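Local coordinates for Blr3880 protein (Bradyrhizobium japonicum, PDB 2OOD), which probably catalyses the zinc-dependent hydrolytic deamination of guanine to xanthine and ammonia, a step of purine degradation, at residues 72-84 and 129-141. Numbering follows the deposited sequence.
Sequences VPGFIDGHIHLPQ and AAGTTTCQAFTSS. With ZN (zinc ion), chain B; GUN (guanine), chain C.
The ring of Phe138 lies against both histidines of the HxH zinc motif, His79 and His81. With CG anti to its carbonyl carbon (chi1 -80°), it runs alongside His81 in an offset stack, centroids 4.6 Å apart and planes at 23°, and Gln84 NE2 sits over the other face of that imidazole. His79 meets the same phenyl ring obliquely. The two imidazoles reach zinc through NE2, at 2.2 Å from His79 and 2.1 Å from His81. His81 ND1 donates a hydrogen bond to a water (2.8 Å) that makes a long second bond to Thr139 O; with the zinc bond, this would help hold the ring's rotation.

Beneath this cluster the parallel strands are tightly joined. Phe138 N donates to Ile80 O at 2.7 Å, almost straight at 170°, and Leu82 N returns the bond to Phe138 O. Ile80 places CD1 over the gap between Cys135 CB and Ala137 CB. Beta bulges shift the register on either side of the Ile76 and Asp77 pairings, and Asp77 OD1 accepts from His79 N in an Asx turn. Beside Thr132 the contact is more polar, though still buried: a water modelled rather close to both probably bridges Thr132 OG1 and Asp77 OD2, which also bonds Thr325. His234 and Asp326 complete the protein's share of the zinc site beside bound guanine. As the first two strands of the amidohydrolase TIM barrel, 70-81 and 132-138 are flanked by helices 113-129 and 335-352, and strand 160-166 follows next to 132-138.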
# COMPACT_ATOMS: atom_id res chain seq x y z
N VAL A 72 -11.51 2.93 19.33
CA VAL A 72 -11.64 1.50 19.06
C VAL A 72 -10.64 0.73 19.91
O VAL A 72 -9.71 1.31 20.46
CB VAL A 72 -11.38 1.20 17.56
CG1 VAL A 72 -12.38 1.95 16.70
CG2 VAL A 72 -9.96 1.60 17.19
N PRO A 73 -10.83 -0.59 20.04
CA PRO A 73 -9.90 -1.40 20.84
C PRO A 73 -8.50 -1.38 20.24
O PRO A 73 -8.34 -1.17 19.04
CB PRO A 73 -10.53 -2.79 20.78
CG PRO A 73 -11.98 -2.48 20.74
CD PRO A 73 -12.04 -1.36 19.72
N GLY A 74 -7.49 -1.59 21.07
CA GLY A 74 -6.12 -1.59 20.57
C GLY A 74 -5.92 -2.68 19.53
O GLY A 74 -6.36 -3.81 19.71
N PHE A 75 -5.23 -2.35 18.44
CA PHE A 75 -5.00 -3.31 17.37
C PHE A 75 -4.09 -4.47 17.76
O PHE A 75 -3.07 -4.27 18.40
CB PHE A 75 -4.43 -2.60 16.15
CG PHE A 75 -5.29 -1.47 15.66
CD1 PHE A 75 -6.67 -1.51 15.80
CD2 PHE A 75 -4.72 -0.36 15.06
CE1 PHE A 75 -7.48 -0.47 15.35
CE2 PHE A 75 -5.52 0.70 14.60
CZ PHE A 75 -6.90 0.64 14.75
N ILE A 76 -4.48 -5.68 17.37
CA ILE A 76 -3.71 -6.88 17.65
C ILE A 76 -2.93 -7.21 16.38
O ILE A 76 -3.49 -7.29 15.29
CB ILE A 76 -4.61 -8.10 17.97
CG1 ILE A 76 -5.75 -7.71 18.90
CG2 ILE A 76 -3.78 -9.20 18.62
CD1 ILE A 76 -5.34 -7.51 20.31
N ASP A 77 -1.63 -7.40 16.53
CA ASP A 77 -0.75 -7.73 15.41
C ASP A 77 -0.20 -9.11 15.73
O ASP A 77 0.63 -9.26 16.62
CB ASP A 77 0.34 -6.65 15.33
CG ASP A 77 1.49 -7.01 14.41
OD1 ASP A 77 2.02 -8.13 14.53
OD2 ASP A 77 1.88 -6.18 13.57
N GLY A 78 -0.66 -10.13 15.03
CA GLY A 78 -0.20 -11.47 15.32
C GLY A 78 1.06 -11.98 14.66
O GLY A 78 1.29 -13.18 14.66
N HIS A 79 1.90 -11.10 14.13
CA HIS A 79 3.10 -11.60 13.47
C HIS A 79 4.14 -10.54 13.09
O HIS A 79 4.12 -10.05 11.97
CB HIS A 79 2.67 -12.34 12.21
CG HIS A 79 3.73 -13.23 11.63
ND1 HIS A 79 3.68 -14.60 11.73
CD2 HIS A 79 4.85 -12.94 10.92
CE1 HIS A 79 4.72 -15.12 11.11
NE2 HIS A 79 5.44 -14.14 10.61
N ILE A 80 5.03 -10.19 14.02
CA ILE A 80 6.10 -9.22 13.73
C ILE A 80 7.43 -9.84 14.11
O ILE A 80 7.48 -10.78 14.89
CB ILE A 80 6.01 -7.89 14.53
CG1 ILE A 80 4.82 -7.91 15.48
CG2 ILE A 80 5.97 -6.70 13.59
CD1 ILE A 80 5.02 -8.81 16.66
N HIS A 81 8.50 -9.31 13.55
CA HIS A 81 9.85 -9.79 13.82
C HIS A 81 10.61 -8.63 14.47
O HIS A 81 11.06 -7.72 13.78
CB HIS A 81 10.55 -10.19 12.52
CG HIS A 81 10.08 -11.49 11.94
ND1 HIS A 81 10.60 -12.70 12.30
CD2 HIS A 81 9.15 -11.75 10.98
CE1 HIS A 81 10.03 -13.66 11.60
NE2 HIS A 81 9.14 -13.11 10.79
N LEU A 82 10.73 -8.67 15.79
CA LEU A 82 11.43 -7.63 16.54
C LEU A 82 12.79 -7.21 15.96
O LEU A 82 13.03 -6.02 15.74
CB LEU A 82 11.62 -8.07 18.00
CG LEU A 82 12.81 -7.47 18.75
CD1 LEU A 82 12.63 -5.97 18.91
CD2 LEU A 82 12.93 -8.14 20.11
N PRO A 83 13.69 -8.18 15.72
CA PRO A 83 15.01 -7.86 15.18
C PRO A 83 15.04 -7.36 13.74
O PRO A 83 16.11 -7.09 13.20
CB PRO A 83 15.78 -9.16 15.37
CG PRO A 83 14.72 -10.18 15.16
CD PRO A 83 13.55 -9.63 15.93
N GLN A 84 13.87 -7.22 13.12
CA GLN A 84 13.83 -6.74 11.74
C GLN A 84 13.34 -5.29 11.65
O GLN A 84 13.17 -4.74 10.56
CB GLN A 84 12.95 -7.66 10.91
CG GLN A 84 13.59 -9.00 10.65
CD GLN A 84 12.65 -9.97 9.98
OE1 GLN A 84 11.85 -9.59 9.14
NE2 GLN A 84 12.75 -11.25 10.34
N ALA A 129 2.89 4.12 18.07
CA ALA A 129 2.59 5.24 17.19
C ALA A 129 1.76 4.74 16.02
O ALA A 129 1.21 5.52 15.26
CB ALA A 129 3.87 5.86 16.69
N ALA A 130 1.69 3.41 15.88
CA ALA A 130 0.94 2.80 14.79
C ALA A 130 -0.43 2.29 15.20
O ALA A 130 -1.24 1.94 14.34
CB ALA A 130 1.76 1.67 14.18
N GLY A 131 -0.71 2.25 16.50
CA GLY A 131 -2.00 1.79 16.96
C GLY A 131 -2.02 0.39 17.52
O GLY A 131 -3.05 -0.07 18.03
N THR A 132 -0.88 -0.31 17.45
CA THR A 132 -0.78 -1.67 17.96
C THR A 132 -0.41 -1.69 19.43
O THR A 132 0.61 -1.15 19.82
CB THR A 132 0.30 -2.49 17.20
OG1 THR A 132 -0.06 -2.61 15.82
CG2 THR A 132 0.43 -3.88 17.80
N THR A 133 -1.26 -2.32 20.23
CA THR A 133 -1.01 -2.41 21.66
C THR A 133 -0.60 -3.82 22.08
O THR A 133 -0.01 -4.01 23.14
CB THR A 133 -2.26 -2.01 22.46
OG1 THR A 133 -3.37 -2.81 22.06
CG2 THR A 133 -2.59 -0.56 22.22
N THR A 134 -0.91 -4.81 21.25
CA THR A 134 -0.57 -6.21 21.53
C THR A 134 -0.01 -6.87 20.27
O THR A 134 -0.53 -6.66 19.17
CB THR A 134 -1.81 -7.01 21.99
OG1 THR A 134 -2.38 -6.39 23.16
CG2 THR A 134 -1.43 -8.44 22.32
N CYS A 135 1.04 -7.67 20.43
CA CYS A 135 1.65 -8.34 19.29
C CYS A 135 2.31 -9.67 19.64
O CYS A 135 2.73 -9.89 20.77
CB CYS A 135 2.70 -7.43 18.65
SG CYS A 135 4.22 -7.24 19.64
N GLN A 136 2.36 -10.57 18.66
CA GLN A 136 3.01 -11.86 18.82
C GLN A 136 4.30 -11.69 18.04
O GLN A 136 4.29 -11.69 16.81
CB GLN A 136 2.16 -12.98 18.23
CG GLN A 136 2.81 -14.34 18.29
CD GLN A 136 1.84 -15.45 17.99
OE1 GLN A 136 1.10 -15.38 17.02
NE2 GLN A 136 1.83 -16.48 18.83
N ALA A 137 5.41 -11.55 18.75
CA ALA A 137 6.69 -11.30 18.11
C ALA A 137 7.73 -12.40 18.00
O ALA A 137 7.93 -13.21 18.91
CB ALA A 137 7.34 -10.10 18.76
N PHE A 138 8.40 -12.41 16.86
CA PHE A 138 9.49 -13.33 16.60
C PHE A 138 10.72 -12.56 17.05
O PHE A 138 10.77 -11.33 16.95
CB PHE A 138 9.59 -13.65 15.11
CG PHE A 138 8.59 -14.66 14.64
CD1 PHE A 138 8.87 -16.02 14.73
CD2 PHE A 138 7.36 -14.26 14.14
CE1 PHE A 138 7.93 -16.97 14.33
CE2 PHE A 138 6.41 -15.20 13.74
CZ PHE A 138 6.69 -16.55 13.84
N THR A 139 11.72 -13.26 17.55
CA THR A 139 12.94 -12.62 18.01
C THR A 139 14.09 -13.31 17.28
O THR A 139 13.88 -13.92 16.24
CB THR A 139 13.08 -12.77 19.53
OG1 THR A 139 13.07 -14.16 19.88
CG2 THR A 139 11.90 -12.10 20.24
N SER A 140 15.31 -13.19 17.80
CA SER A 140 16.42 -13.87 17.15
C SER A 140 16.66 -15.17 17.91
O SER A 140 15.89 -15.53 18.80
CB SER A 140 17.68 -13.00 17.16
OG SER A 140 18.10 -12.72 18.48
N SER A 141 17.73 -15.87 17.56
CA SER A 141 18.06 -17.13 18.21
C SER A 141 18.76 -16.94 19.55
O SER A 141 18.97 -17.90 20.28
CB SER A 141 18.94 -17.96 17.28
OG SER A 141 19.97 -17.15 16.75
ZN ZN B . 7.44 -13.85 9.74
N9 GUN C . 10.33 -17.67 8.32
C8 GUN C . 11.28 -18.16 7.49
N7 GUN C . 11.38 -17.42 6.43
C5 GUN C . 10.50 -16.40 6.50
C6 GUN C . 10.16 -15.30 5.64
O6 GUN C . 10.74 -15.12 4.57
N1 GUN C . 9.16 -14.43 6.07
C2 GUN C . 8.51 -14.63 7.28
N2 GUN C . 7.53 -13.74 7.70
N3 GUN C . 8.82 -15.64 8.08
C4 GUN C . 9.79 -16.55 7.72
O HOH W 1 1.38 -3.81 14.22
O HOH W 2 13.13 -12.45 13.44
O HOH W 3 8.44 -11.88 8.46